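Long-range contact in cytochrome c, putative (Shewanella oneidensis, PDB 1SP3), which probably acts as a respiratory octaheme tetrathionate reductase, carrying electrons through its covalently bound c-type hemes: residues G194-H206 with Q287-M299. Residues are numbered along the deposited sequence; the frame is centred on the assembly and turned at random.
With HEC (heme c), chain G.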
loop_
_atom_site.group_PDB
_atom_site.type_symbol
_atom_site.label_atom_id
_atom_site.label_comp_id
_atom_site.label_asym_id
_atom_site.label_seq_id
_atom_site.Cartn_x
_atom_site.Cartn_y
_atom_site.Cartn_z
ATOM N N GLY A 194 -12.726 -1.233 5.366
ATOM C CA GLY A 194 -11.894 -1.575 4.199
ATOM C C GLY A 194 -10.842 -2.691 4.345
ATOM O O GLY A 194 -9.865 -2.606 5.138
ATOM N N ASN A 195 -10.998 -3.724 3.544
ATOM C CA ASN A 195 -10.064 -4.874 3.601
ATOM C C ASN A 195 -8.814 -4.599 2.788
ATOM O O ASN A 195 -8.923 -4.320 1.545
ATOM C CB ASN A 195 -10.693 -6.129 2.947
ATOM C CG ASN A 195 -11.897 -6.708 3.743
ATOM O OD1 ASN A 195 -12.155 -6.309 4.877
ATOM N ND2 ASN A 195 -12.631 -7.663 3.126
ATOM N N ALA A 196 -7.634 -4.721 3.425
ATOM C CA ALA A 196 -6.390 -4.837 2.647
ATOM C C ALA A 196 -6.413 -6.208 1.961
ATOM O O ALA A 196 -7.071 -7.134 2.452
ATOM C CB ALA A 196 -5.200 -4.793 3.585
ATOM N N MET A 197 -5.637 -6.389 0.908
ATOM C CA MET A 197 -5.520 -7.706 0.263
ATOM C C MET A 197 -5.195 -8.802 1.285
ATOM O O MET A 197 -4.336 -8.603 2.133
ATOM C CB MET A 197 -4.384 -7.714 -0.732
ATOM C CG MET A 197 -4.435 -8.910 -1.667
ATOM S SD MET A 197 -3.090 -8.872 -2.881
ATOM C CE MET A 197 -2.365 -7.504 -2.493
ATOM N N GLY A 198 -5.901 -9.930 1.173
ATOM C CA GLY A 198 -5.664 -11.100 1.978
ATOM C C GLY A 198 -6.305 -11.059 3.356
ATOM O O GLY A 198 -6.156 -12.014 4.113
ATOM N N VAL A 199 -7.018 -9.982 3.672
ATOM C CA VAL A 199 -7.888 -9.941 4.853
ATOM C C VAL A 199 -9.403 -10.120 4.491
ATOM O O VAL A 199 -9.847 -9.633 3.433
ATOM C CB VAL A 199 -7.699 -8.609 5.538
ATOM C CG1 VAL A 199 -8.821 -8.378 6.579
ATOM C CG2 VAL A 199 -6.235 -8.489 6.065
ATOM N N SER A 200 -10.174 -10.822 5.342
ATOM C CA SER A 200 -11.582 -11.242 5.029
ATOM C C SER A 200 -12.621 -10.763 6.103
ATOM O O SER A 200 -12.372 -9.661 6.630
ATOM C CB SER A 200 -11.654 -12.733 4.651
ATOM O OG SER A 200 -11.727 -12.931 3.221
ATOM N N PRO A 201 -13.701 -11.478 6.536
ATOM C CA PRO A 201 -13.925 -12.959 6.571
ATOM C C PRO A 201 -14.538 -13.791 5.361
ATOM O O PRO A 201 -13.827 -14.432 4.533
ATOM C CB PRO A 201 -14.902 -13.095 7.758
ATOM C CG PRO A 201 -15.741 -11.826 7.689
ATOM C CD PRO A 201 -14.835 -10.753 7.160
ATOM N N GLY A 202 -15.880 -13.875 5.366
ATOM C CA GLY A 202 -16.686 -14.205 4.187
ATOM C C GLY A 202 -17.314 -12.953 3.529
ATOM O O GLY A 202 -18.536 -12.917 3.214
ATOM N N GLY A 203 -16.491 -11.915 3.369
ATOM C CA GLY A 203 -16.768 -10.822 2.451
ATOM C C GLY A 203 -15.392 -10.443 1.907
ATOM O O GLY A 203 -14.595 -9.892 2.684
ATOM N N ILE A 204 -15.110 -10.775 0.620
ATOM C CA ILE A 204 -13.827 -10.422 -0.073
ATOM C C ILE A 204 -13.601 -8.910 0.030
ATOM O O ILE A 204 -12.478 -8.423 0.301
ATOM C CB ILE A 204 -13.758 -10.856 -1.622
ATOM C CG1 ILE A 204 -13.859 -12.394 -1.859
ATOM C CG2 ILE A 204 -12.490 -10.271 -2.269
ATOM C CD1 ILE A 204 -13.669 -12.833 -3.369
ATOM N N ASP A 205 -14.695 -8.181 -0.189
ATOM C CA ASP A 205 -14.707 -6.735 -0.071
ATOM C C ASP A 205 -15.729 -6.366 0.972
ATOM O O ASP A 205 -16.914 -6.541 0.725
ATOM C CB ASP A 205 -15.078 -6.107 -1.417
ATOM C CG ASP A 205 -13.969 -6.260 -2.484
ATOM O OD1 ASP A 205 -12.836 -6.600 -2.107
ATOM O OD2 ASP A 205 -14.139 -6.085 -3.714
ATOM N N HIS A 206 -15.275 -5.870 2.130
ATOM C CA HIS A 206 -16.154 -5.167 3.057
ATOM C C HIS A 206 -16.901 -3.943 2.475
ATOM O O HIS A 206 -18.111 -3.842 2.639
ATOM C CB HIS A 206 -15.447 -4.728 4.334
ATOM C CG HIS A 206 -16.381 -4.075 5.311
ATOM N ND1 HIS A 206 -17.154 -4.800 6.197
ATOM C CD2 HIS A 206 -16.744 -2.777 5.477
ATOM C CE1 HIS A 206 -17.917 -3.972 6.897
ATOM N NE2 HIS A 206 -17.682 -2.739 6.487
ATOM N N GLN A 287 -2.625 -6.277 -14.284
ATOM C CA GLN A 287 -2.655 -7.755 -14.453
ATOM C C GLN A 287 -3.854 -8.375 -13.785
ATOM O O GLN A 287 -4.296 -7.908 -12.787
ATOM C CB GLN A 287 -1.453 -8.353 -13.700
ATOM C CG GLN A 287 -0.260 -7.664 -14.166
ATOM C CD GLN A 287 0.300 -8.464 -15.201
ATOM O OE1 GLN A 287 -0.024 -8.255 -16.392
ATOM N NE2 GLN A 287 1.037 -9.508 -14.791
ATOM N N TYR A 288 -4.367 -9.459 -14.337
ATOM C CA TYR A 288 -5.624 -10.016 -13.776
ATOM C C TYR A 288 -5.368 -11.323 -13.072
ATOM O O TYR A 288 -4.619 -12.151 -13.590
ATOM C CB TYR A 288 -6.616 -10.158 -14.903
ATOM C CG TYR A 288 -6.830 -8.746 -15.491
ATOM C CD1 TYR A 288 -6.169 -8.334 -16.659
ATOM C CD2 TYR A 288 -7.639 -7.835 -14.850
ATOM C CE1 TYR A 288 -6.330 -7.046 -17.190
ATOM C CE2 TYR A 288 -7.823 -6.571 -15.354
ATOM C CZ TYR A 288 -7.197 -6.202 -16.527
ATOM O OH TYR A 288 -7.340 -4.926 -16.948
ATOM N N ALA A 289 -6.027 -11.575 -11.971
ATOM C CA ALA A 289 -5.788 -12.861 -11.348
ATOM C C ALA A 289 -7.006 -13.304 -10.574
ATOM O O ALA A 289 -7.732 -12.449 -10.061
ATOM C CB ALA A 289 -4.479 -12.874 -10.500
ATOM N N TRP A 290 -7.258 -14.620 -10.538
ATOM C CA TRP A 290 -8.179 -15.172 -9.570
ATOM C C TRP A 290 -7.890 -14.695 -8.163
ATOM O O TRP A 290 -6.727 -14.706 -7.692
ATOM C CB TRP A 290 -8.218 -16.718 -9.599
ATOM C CG TRP A 290 -8.763 -17.246 -10.889
ATOM C CD1 TRP A 290 -8.059 -17.829 -11.919
ATOM C CD2 TRP A 290 -10.115 -17.135 -11.331
ATOM N NE1 TRP A 290 -8.904 -18.110 -12.966
ATOM C CE2 TRP A 290 -10.167 -17.666 -12.647
ATOM C CE3 TRP A 290 -11.297 -16.605 -10.754
ATOM C CZ2 TRP A 290 -11.343 -17.753 -13.359
ATOM C CZ3 TRP A 290 -12.448 -16.705 -11.435
ATOM C CH2 TRP A 290 -12.476 -17.253 -12.736
ATOM N N TYR A 291 -8.948 -14.265 -7.476
ATOM C CA TYR A 291 -8.775 -13.857 -6.100
ATOM C C TYR A 291 -9.988 -14.246 -5.321
ATOM O O TYR A 291 -11.098 -13.809 -5.645
ATOM C CB TYR A 291 -8.551 -12.327 -6.016
ATOM C CG TYR A 291 -8.362 -11.720 -4.602
ATOM C CD1 TYR A 291 -7.336 -12.163 -3.739
ATOM C CD2 TYR A 291 -9.215 -10.708 -4.140
ATOM C CE1 TYR A 291 -7.174 -11.596 -2.469
ATOM C CE2 TYR A 291 -9.050 -10.126 -2.840
ATOM C CZ TYR A 291 -7.994 -10.577 -2.046
ATOM O OH TYR A 291 -7.874 -10.055 -0.774
ATOM N N ASN A 292 -9.758 -14.966 -4.220
ATOM C CA ASN A 292 -10.861 -15.390 -3.311
ATOM C C ASN A 292 -10.840 -14.751 -1.933
ATOM O O ASN A 292 -11.513 -15.231 -1.013
ATOM C CB ASN A 292 -10.813 -16.921 -3.097
ATOM C CG ASN A 292 -9.527 -17.374 -2.328
ATOM O OD1 ASN A 292 -8.815 -16.544 -1.720
ATOM N ND2 ASN A 292 -9.212 -18.646 -2.403
ATOM N N GLY A 293 -10.114 -13.654 -1.762
ATOM C CA GLY A 293 -10.100 -13.052 -0.435
ATOM C C GLY A 293 -8.831 -13.440 0.359
ATOM O O GLY A 293 -8.500 -12.823 1.355
ATOM N N THR A 294 -8.102 -14.462 -0.073
ATOM C CA THR A 294 -6.870 -14.756 0.634
ATOM C C THR A 294 -5.666 -14.526 -0.271
ATOM O O THR A 294 -5.769 -14.551 -1.521
ATOM C CB THR A 294 -6.847 -16.225 1.250
ATOM O OG1 THR A 294 -7.126 -17.124 0.205
ATOM C CG2 THR A 294 -8.054 -16.481 2.101
ATOM N N ALA A 295 -4.516 -14.308 0.371
ATOM C CA ALA A 295 -3.324 -14.001 -0.337
ATOM C C ALA A 295 -2.167 -14.782 0.349
ATOM O O ALA A 295 -2.165 -15.054 1.581
ATOM C CB ALA A 295 -3.080 -12.493 -0.268
ATOM N N ASN A 296 -1.195 -15.148 -0.443
ATOM C CA ASN A 296 0.023 -15.633 0.147
ATOM C C ASN A 296 0.991 -14.484 0.422
ATOM O O ASN A 296 0.963 -13.465 -0.272
ATOM C CB ASN A 296 0.671 -16.738 -0.720
ATOM C CG ASN A 296 1.371 -17.803 0.159
ATOM O OD1 ASN A 296 1.537 -17.593 1.388
ATOM N ND2 ASN A 296 1.746 -18.916 -0.434
ATOM N N ALA A 297 1.837 -14.646 1.440
ATOM C CA ALA A 297 2.878 -13.669 1.706
ATOM C C ALA A 297 4.219 -14.291 2.118
ATOM O O ALA A 297 4.261 -15.233 2.864
ATOM C CB ALA A 297 2.418 -12.626 2.763
ATOM N N TYR A 298 5.310 -13.685 1.651
ATOM C CA TYR A 298 6.638 -13.983 2.119
ATOM C C TYR A 298 6.825 -13.335 3.493
ATOM O O TYR A 298 6.547 -12.140 3.665
ATOM C CB TYR A 298 7.697 -13.458 1.119
ATOM C CG TYR A 298 9.111 -13.769 1.658
ATOM C CD1 TYR A 298 9.725 -15.013 1.388
ATOM C CD2 TYR A 298 9.772 -12.879 2.501
ATOM C CE1 TYR A 298 10.998 -15.341 1.918
ATOM C CE2 TYR A 298 11.094 -13.191 3.029
ATOM C CZ TYR A 298 11.672 -14.446 2.730
ATOM O OH TYR A 298 12.933 -14.798 3.230
ATOM N N MET A 299 7.247 -14.100 4.487
ATOM C CA MET A 299 7.457 -13.498 5.788
ATOM C C MET A 299 8.919 -13.628 6.215
ATOM O O MET A 299 9.661 -14.467 5.655
ATOM C CB MET A 299 6.613 -14.155 6.859
ATOM C CG MET A 299 5.160 -14.259 6.495
ATOM S SD MET A 299 4.505 -12.640 6.778
ATOM C CE MET A 299 4.667 -12.422 8.491
HETATM FE FE HEC G . -10.401 2.905 -0.840
HETATM C CHA HEC G . -9.373 -0.354 -0.594
HETATM C CHB HEC G . -7.590 3.906 0.692
HETATM C CHC HEC G . -11.326 6.232 -1.389
HETATM C CHD HEC G . -13.335 1.907 -2.223
HETATM N NA HEC G . -8.710 1.973 -0.115
HETATM C C1A HEC G . -8.531 0.616 -0.074
HETATM C C2A HEC G . -7.295 0.353 0.579
HETATM C C3A HEC G . -6.783 1.529 0.926
HETATM C C4A HEC G . -7.679 2.571 0.463
HETATM C CMA HEC G . -5.443 1.765 1.647
HETATM C CAA HEC G . -6.699 -1.056 0.774
HETATM C CBA HEC G . -5.934 -1.339 -0.556
HETATM C CGA HEC G . -5.153 -2.626 -0.310
HETATM O O1A HEC G . -4.175 -2.559 0.510
HETATM O O2A HEC G . -5.495 -3.718 -0.894
HETATM N NB HEC G . -9.675 4.685 -0.421
HETATM C C1B HEC G . -8.464 4.874 0.251
HETATM C C2B HEC G . -8.184 6.285 0.315
HETATM C C3B HEC G . -9.208 6.923 -0.286
HETATM C C4B HEC G . -10.159 5.949 -0.731
HETATM C CMB HEC G . -6.917 6.916 0.972
HETATM C CAB HEC G . -9.347 8.472 -0.511
HETATM C CBB HEC G . -8.373 9.114 -1.254
HETATM N NC HEC G . -12.015 3.906 -1.659
HETATM C C1C HEC G . -12.203 5.261 -1.711
HETATM C C2C HEC G . -13.490 5.502 -2.230
HETATM C C3C HEC G . -14.043 4.289 -2.472
HETATM C C4C HEC G . -13.120 3.284 -2.096
HETATM C CMC HEC G . -14.026 6.973 -2.410
HETATM C CAC HEC G . -15.497 3.952 -2.992
HETATM C CBC HEC G . -16.018 4.650 -4.072
HETATM N ND HEC G . -11.233 1.104 -1.321
HETATM C C1D HEC G . -12.465 0.877 -1.918
HETATM C C2D HEC G . -12.704 -0.532 -2.158
HETATM C C3D HEC G . -11.538 -1.207 -1.604
HETATM C C4D HEC G . -10.631 -0.133 -1.160
HETATM C CMD HEC G . -13.960 -1.277 -2.817
HETATM C CAD HEC G . -11.288 -2.757 -1.562
HETATM C CBD HEC G . -11.426 -3.080 -0.063
HETATM C CGD HEC G . -12.842 -3.366 0.393
HETATM O O1D HEC G . -13.012 -3.663 1.580
HETATM O O2D HEC G . -13.802 -3.407 -0.446
HETATM O O HOH W 1 -4.683 -13.918 3.283
HETATM O O HOH W 2 -9.930 -9.092 0.736
#
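A chi1 of 179° swings the Y291 ring away from its backbone N, and the ring reaches from the end of strand 287-291 into the type II beta turn A196-V199, where M197, its CG also anti to the backbone N (chi1 -166°), comes obliquely against it. The pair illustrates how a tyrosine from a beta-sheet can tie in a heme-binding loop, with its hydroxyl as a polar link and apolar packing around it. G198 N, at the ring edge and in its plane, donates to Y291 OH over 2.8 Å in an almost straight bond. Y291 OH in turn donates to a bound water, which donates to V199 O and I204 O; through this water the hydroxyl is linked to both carbonyls. N195 also holds I204 O: its ND2 bonds to it from above the carbonyl plane, though I204 O lies close to the amide plane of N195.

Apolar groups pack obliquely against the CE1 and CE2 positions of the ring. M197 CG lies 3.9 Å from Y291 CE1, and I204 CG2 meets Y291 CE2 at 3.5 Å; the I204 and Y291 side chains run past one another in opposite directions. After Y291 the chain folds back, and G293 N sits over the centre of the ring. N292 OD1 shapes this bend as an Asx turn, accepting from both N and OG1 of T294. G198, at positive phi, fits close to A295, its CA 3.7 Å from A295 CB.

Beyond the contact, Y327 of strand 325-339 meets Y291 edge-to-face, while D205 is salt-bridged to R397. The same loop grips both propionates of one heme c: M197 N donates to O2A, and N195 N reaches O1D at 2.8 Å with an N-H...O angle of 174°.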